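Local coordinates for acyl-coenzyme A thioesterase PaaI (Escherichia coli, PDB 2FS2), which hydrolyses acyl-coenzyme A thioesters in phenylacetate degradation, preferring phenylacetyl-CoA esters hydroxylated on the ring, at residues V101-I113 against V123-G135. Sequence-based numbering, arbitrary orientation.
Sequences VRHQGKQTGVYDI and VALFRGKSHRIGG. With SO4 (sulfate ion), chain E; SO4 (sulfate ion), chain D.
G109, Y111 and I113 form antiparallel hydrogen-bonded pairs with S130, G128 and F126, joining two strands of a hot dog-fold sheet as a β-hairpin. Both bonds are made in each pair, and R132 N extends the pattern to Q107 O at 2.8 Å.

The charged contact lies on the face of V110 and D112. R127 meets the D112 carboxylate nearly coplanar (7° between planes): NE reaches OD1, and NH2 takes the syn lone pair of OD2 at 2.6 Å. R102 NH1 reaches D112 OD2 from above the carboxylate plane, at 3.0 Å, so OD2 accepts from both arginines of this chain. E114 of the second subunit pairs with R102, and D112 and R127 form salt bridges with R127 and D112, respectively, of that subunit, placing the network at a subunit interface.

On the other face, I113 CD1 packs 3.8 Å from F126 CD2, beside helix 54-70.

At the loop 105-107, the R132 guanidinium stacks on the Q104 amide with planes 1° apart; Q104 NE2 sits 3.1 Å above the guanidinium plane, over its centre. The R132 chain, extended from CG to NE, carries NH1 to K106 O (3.3 Å, 149° at hydrogen). Replacing R132 with an alanine is likely to leave the Q104 amide without its stacking partner and K106 O without this donor. A water accepts from R132 NE at 2.7 Å and lies 3.0 Å from Q104 OE1.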
loop_
_atom_site.group_PDB
_atom_site.type_symbol
_atom_site.label_atom_id
_atom_site.label_comp_id
_atom_site.label_asym_id
_atom_site.label_seq_id
_atom_site.Cartn_x
_atom_site.Cartn_y
_atom_site.Cartn_z
ATOM N N VAL B 101 -4.238 11.599 12.784
ATOM C CA VAL B 101 -4.725 10.258 13.179
ATOM C C VAL B 101 -6.087 9.993 12.423
ATOM O O VAL B 101 -6.943 10.875 12.317
ATOM C CB VAL B 101 -4.837 10.127 14.720
ATOM C CG1 VAL B 101 -5.787 11.083 15.301
ATOM C CG2 VAL B 101 -5.302 8.745 15.147
ATOM N N ARG B 102 -6.196 8.831 11.791
ATOM C CA ARG B 102 -7.513 8.265 11.298
ATOM C C ARG B 102 -8.067 7.191 12.243
ATOM O O ARG B 102 -9.229 7.067 12.350
ATOM C CB ARG B 102 -7.253 7.536 9.980
ATOM C CG ARG B 102 -6.610 8.472 8.930
ATOM C CD ARG B 102 -7.396 9.771 8.658
ATOM N NE ARG B 102 -8.818 9.599 8.333
ATOM C CZ ARG B 102 -9.325 9.266 7.103
ATOM N NH1 ARG B 102 -8.557 8.992 6.092
ATOM N NH2 ARG B 102 -10.612 9.254 6.858
ATOM N N HIS B 103 -7.222 6.437 12.926
ATOM C CA HIS B 103 -7.609 5.484 13.929
ATOM C C HIS B 103 -6.470 5.298 14.972
ATOM O O HIS B 103 -5.302 5.182 14.628
ATOM C CB HIS B 103 -7.775 4.138 13.220
ATOM C CG HIS B 103 -7.977 2.987 14.159
ATOM N ND1 HIS B 103 -9.171 2.778 14.792
ATOM C CD2 HIS B 103 -7.135 2.027 14.610
ATOM C CE1 HIS B 103 -9.061 1.741 15.612
ATOM N NE2 HIS B 103 -7.843 1.255 15.504
ATOM N N GLN B 104 -6.815 5.182 16.238
ATOM C CA GLN B 104 -5.798 4.857 17.246
ATOM C C GLN B 104 -6.486 3.899 18.237
ATOM O O GLN B 104 -7.329 4.341 18.928
ATOM C CB GLN B 104 -5.317 6.122 17.923
ATOM C CG GLN B 104 -4.185 5.834 19.019
ATOM C CD GLN B 104 -2.944 5.165 18.465
ATOM O OE1 GLN B 104 -2.214 5.777 17.708
ATOM N NE2 GLN B 104 -2.683 3.947 18.834
ATOM N N GLY B 105 -6.171 2.597 18.213
ATOM C CA GLY B 105 -6.600 1.617 19.201
ATOM C C GLY B 105 -5.643 1.622 20.368
ATOM O O GLY B 105 -4.714 2.473 20.440
ATOM N N LYS B 106 -5.819 0.668 21.276
ATOM C CA LYS B 106 -4.867 0.524 22.396
ATOM C C LYS B 106 -3.466 0.146 21.955
ATOM O O LYS B 106 -2.478 0.560 22.592
ATOM C CB LYS B 106 -5.333 -0.451 23.549
ATOM C CG LYS B 106 -6.542 0.064 24.416
ATOM C CD LYS B 106 -6.287 1.460 25.139
ATOM C CE LYS B 106 -7.202 1.743 26.424
ATOM N NZ LYS B 106 -6.565 1.285 27.750
ATOM N N GLN B 107 -3.369 -0.661 20.918
ATOM C CA GLN B 107 -2.085 -1.115 20.407
ATOM C C GLN B 107 -1.723 -0.515 19.046
ATOM O O GLN B 107 -0.567 -0.185 18.801
ATOM C CB GLN B 107 -2.048 -2.650 20.291
ATOM C CG GLN B 107 -2.317 -3.400 21.644
ATOM C CD GLN B 107 -1.169 -3.234 22.646
ATOM O OE1 GLN B 107 -1.402 -3.156 23.856
ATOM N NE2 GLN B 107 0.067 -3.166 22.143
ATOM N N THR B 108 -2.690 -0.409 18.142
ATOM C CA THR B 108 -2.321 0.037 16.776
ATOM C C THR B 108 -3.001 1.257 16.261
ATOM O O THR B 108 -4.108 1.558 16.646
ATOM C CB THR B 108 -2.561 -1.086 15.736
ATOM O OG1 THR B 108 -3.976 -1.296 15.628
ATOM C CG2 THR B 108 -1.989 -2.408 16.172
ATOM N N GLY B 109 -2.377 1.946 15.294
ATOM C CA GLY B 109 -3.029 3.132 14.783
ATOM C C GLY B 109 -2.810 3.353 13.299
ATOM O O GLY B 109 -1.902 2.806 12.765
ATOM N N VAL B 110 -3.687 4.107 12.675
ATOM C CA VAL B 110 -3.491 4.572 11.308
ATOM C C VAL B 110 -3.402 6.141 11.231
ATOM O O VAL B 110 -4.233 6.828 11.796
ATOM C CB VAL B 110 -4.622 4.084 10.358
ATOM C CG1 VAL B 110 -4.255 4.413 8.865
ATOM C CG2 VAL B 110 -4.769 2.524 10.464
ATOM N N TYR B 111 -2.422 6.644 10.476
ATOM C CA TYR B 111 -2.122 8.116 10.414
ATOM C C TYR B 111 -1.915 8.434 8.945
ATOM O O TYR B 111 -1.207 7.694 8.251
ATOM C CB TYR B 111 -0.811 8.428 11.123
ATOM C CG TYR B 111 -1.004 8.364 12.677
ATOM C CD1 TYR B 111 -1.152 7.116 13.296
ATOM C CD2 TYR B 111 -1.145 9.525 13.443
ATOM C CE1 TYR B 111 -1.460 7.010 14.687
ATOM C CE2 TYR B 111 -1.465 9.461 14.872
ATOM C CZ TYR B 111 -1.557 8.175 15.452
ATOM O OH TYR B 111 -1.927 8.042 16.722
ATOM N N ASP B 112 -2.513 9.533 8.521
ATOM C CA ASP B 112 -2.417 10.025 7.147
ATOM C C ASP B 112 -1.505 11.227 7.220
ATOM O O ASP B 112 -1.733 12.081 8.070
ATOM C CB ASP B 112 -3.733 10.532 6.719
ATOM C CG ASP B 112 -4.596 9.421 6.115
ATOM O OD1 ASP B 112 -4.126 8.252 6.210
ATOM O OD2 ASP B 112 -5.701 9.583 5.502
ATOM N N ILE B 113 -0.578 11.318 6.271
ATOM C CA ILE B 113 0.329 12.436 6.247
ATOM C C ILE B 113 0.218 13.047 4.820
ATOM O O ILE B 113 0.175 12.340 3.803
ATOM C CB ILE B 113 1.805 11.992 6.480
ATOM C CG1 ILE B 113 2.187 11.683 7.939
ATOM C CG2 ILE B 113 2.807 13.063 5.915
ATOM C CD1 ILE B 113 1.429 10.432 8.594
ATOM N N VAL B 123 2.884 17.445 -2.782
ATOM C CA VAL B 123 4.037 16.771 -3.211
ATOM C C VAL B 123 3.909 15.251 -3.057
ATOM O O VAL B 123 4.437 14.495 -3.905
ATOM C CB VAL B 123 5.192 17.332 -2.387
ATOM C CG1 VAL B 123 6.405 16.445 -2.420
ATOM C CG2 VAL B 123 5.483 18.826 -2.851
ATOM N N ALA B 124 3.243 14.810 -1.987
ATOM C CA ALA B 124 3.265 13.418 -1.616
ATOM C C ALA B 124 2.168 13.137 -0.547
ATOM O O ALA B 124 1.769 14.055 0.236
ATOM C CB ALA B 124 4.697 13.048 -1.134
ATOM N N LEU B 125 1.703 11.887 -0.521
ATOM C CA LEU B 125 0.565 11.406 0.361
ATOM C C LEU B 125 1.113 10.142 0.954
ATOM O O LEU B 125 1.812 9.390 0.283
ATOM C CB LEU B 125 -0.725 11.097 -0.453
ATOM C CG LEU B 125 -1.442 12.306 -1.021
ATOM C CD1 LEU B 125 -2.578 12.013 -1.936
ATOM C CD2 LEU B 125 -2.027 13.239 0.110
ATOM N N PHE B 126 0.922 9.939 2.250
ATOM C CA PHE B 126 1.554 8.812 2.850
ATOM C C PHE B 126 0.480 8.355 3.846
ATOM O O PHE B 126 -0.335 9.150 4.287
ATOM C CB PHE B 126 2.747 9.400 3.534
ATOM C CG PHE B 126 3.368 8.559 4.560
ATOM C CD1 PHE B 126 4.685 8.063 4.351
ATOM C CD2 PHE B 126 2.738 8.321 5.758
ATOM C CE1 PHE B 126 5.326 7.277 5.337
ATOM C CE2 PHE B 126 3.377 7.526 6.801
ATOM C CZ PHE B 126 4.656 7.022 6.590
ATOM N N ARG B 127 0.483 7.070 4.151
ATOM C CA ARG B 127 -0.448 6.541 5.119
ATOM C C ARG B 127 0.383 5.536 5.877
ATOM O O ARG B 127 1.083 4.703 5.333
ATOM C CB ARG B 127 -1.720 5.923 4.471
ATOM C CG ARG B 127 -2.547 5.111 5.525
ATOM C CD ARG B 127 -4.040 4.888 5.279
ATOM N NE ARG B 127 -4.727 6.155 5.011
ATOM C CZ ARG B 127 -5.772 6.266 4.254
ATOM N NH1 ARG B 127 -6.276 5.143 3.696
ATOM N NH2 ARG B 127 -6.330 7.462 4.079
ATOM N N GLY B 128 0.358 5.643 7.194
ATOM C CA GLY B 128 1.285 4.864 7.974
ATOM C C GLY B 128 0.480 4.106 9.044
ATOM O O GLY B 128 -0.490 4.595 9.597
ATOM N N LYS B 129 0.977 2.958 9.393
ATOM C CA LYS B 129 0.300 2.194 10.397
ATOM C C LYS B 129 1.292 2.092 11.574
ATOM O O LYS B 129 2.431 1.794 11.363
ATOM C CB LYS B 129 0.110 0.837 9.824
ATOM C CG LYS B 129 -0.378 -0.206 10.864
ATOM C CD LYS B 129 -1.895 -0.496 10.733
ATOM C CE LYS B 129 -2.403 -1.567 11.734
ATOM N NZ LYS B 129 -1.220 -2.534 12.159
ATOM N N SER B 130 0.855 2.319 12.797
ATOM C CA SER B 130 1.812 2.307 13.932
ATOM C C SER B 130 1.474 1.177 14.888
ATOM O O SER B 130 0.358 0.774 14.941
ATOM C CB SER B 130 1.711 3.594 14.732
ATOM O OG SER B 130 0.377 3.897 15.079
ATOM N N HIS B 131 2.402 0.836 15.760
ATOM C CA HIS B 131 2.280 -0.270 16.698
ATOM C C HIS B 131 2.925 0.263 18.011
ATOM O O HIS B 131 4.034 0.756 17.978
ATOM C CB HIS B 131 3.089 -1.468 16.107
ATOM C CG HIS B 131 3.146 -2.665 16.976
ATOM N ND1 HIS B 131 4.342 -3.258 17.338
ATOM C CD2 HIS B 131 2.161 -3.415 17.536
ATOM C CE1 HIS B 131 4.084 -4.316 18.098
ATOM N NE2 HIS B 131 2.768 -4.435 18.228
ATOM N N ARG B 132 2.205 0.249 19.102
ATOM C CA ARG B 132 2.866 0.667 20.392
ATOM C C ARG B 132 3.777 -0.426 20.902
ATOM O O ARG B 132 3.479 -1.606 20.753
ATOM C CB ARG B 132 1.773 1.050 21.410
ATOM C CG ARG B 132 1.005 2.239 20.809
ATOM C CD ARG B 132 -0.097 2.685 21.575
ATOM N NE ARG B 132 -0.443 4.049 21.244
ATOM C CZ ARG B 132 -1.504 4.595 21.730
ATOM N NH1 ARG B 132 -2.257 3.843 22.521
ATOM N NH2 ARG B 132 -1.856 5.854 21.388
ATOM N N ILE B 133 4.906 -0.061 21.448
ATOM C CA ILE B 133 5.976 -1.018 21.688
ATOM C C ILE B 133 6.208 -1.108 23.224
ATOM O O ILE B 133 7.089 -1.813 23.688
ATOM C CB ILE B 133 7.272 -0.574 20.961
ATOM C CG1 ILE B 133 7.597 0.887 21.253
ATOM C CG2 ILE B 133 7.195 -0.804 19.441
ATOM C CD1 ILE B 133 9.137 1.182 21.298
ATOM N N GLY B 134 5.423 -0.372 23.996
ATOM C CA GLY B 134 5.491 -0.486 25.437
ATOM C C GLY B 134 6.229 0.649 26.107
ATOM O O GLY B 134 7.346 1.025 25.729
ATOM N N GLY B 135 5.566 1.190 27.133
ATOM C CA GLY B 135 6.106 2.287 27.929
ATOM C C GLY B 135 5.989 3.594 27.170
ATOM O O GLY B 135 5.331 3.672 26.114
HETATM S S SO4 E . -5.677 -2.469 18.706
HETATM O O1 SO4 E . -6.500 -3.632 19.056
HETATM O O2 SO4 E . -4.410 -3.052 18.270
HETATM O O3 SO4 E . -5.448 -1.568 19.813
HETATM O O4 SO4 E . -6.261 -1.603 17.660
HETATM S S SO4 D . -12.846 4.513 15.694
HETATM O O1 SO4 D . -12.654 3.219 16.341
HETATM O O2 SO4 D . -13.668 5.268 16.680
HETATM O O3 SO4 D . -13.511 4.497 14.357
HETATM O O4 SO4 D . -11.457 5.017 15.633
HETATM O O HOH W 1 -0.177 2.814 17.610
HETATM O O HOH W 2 0.488 5.391 19.034
#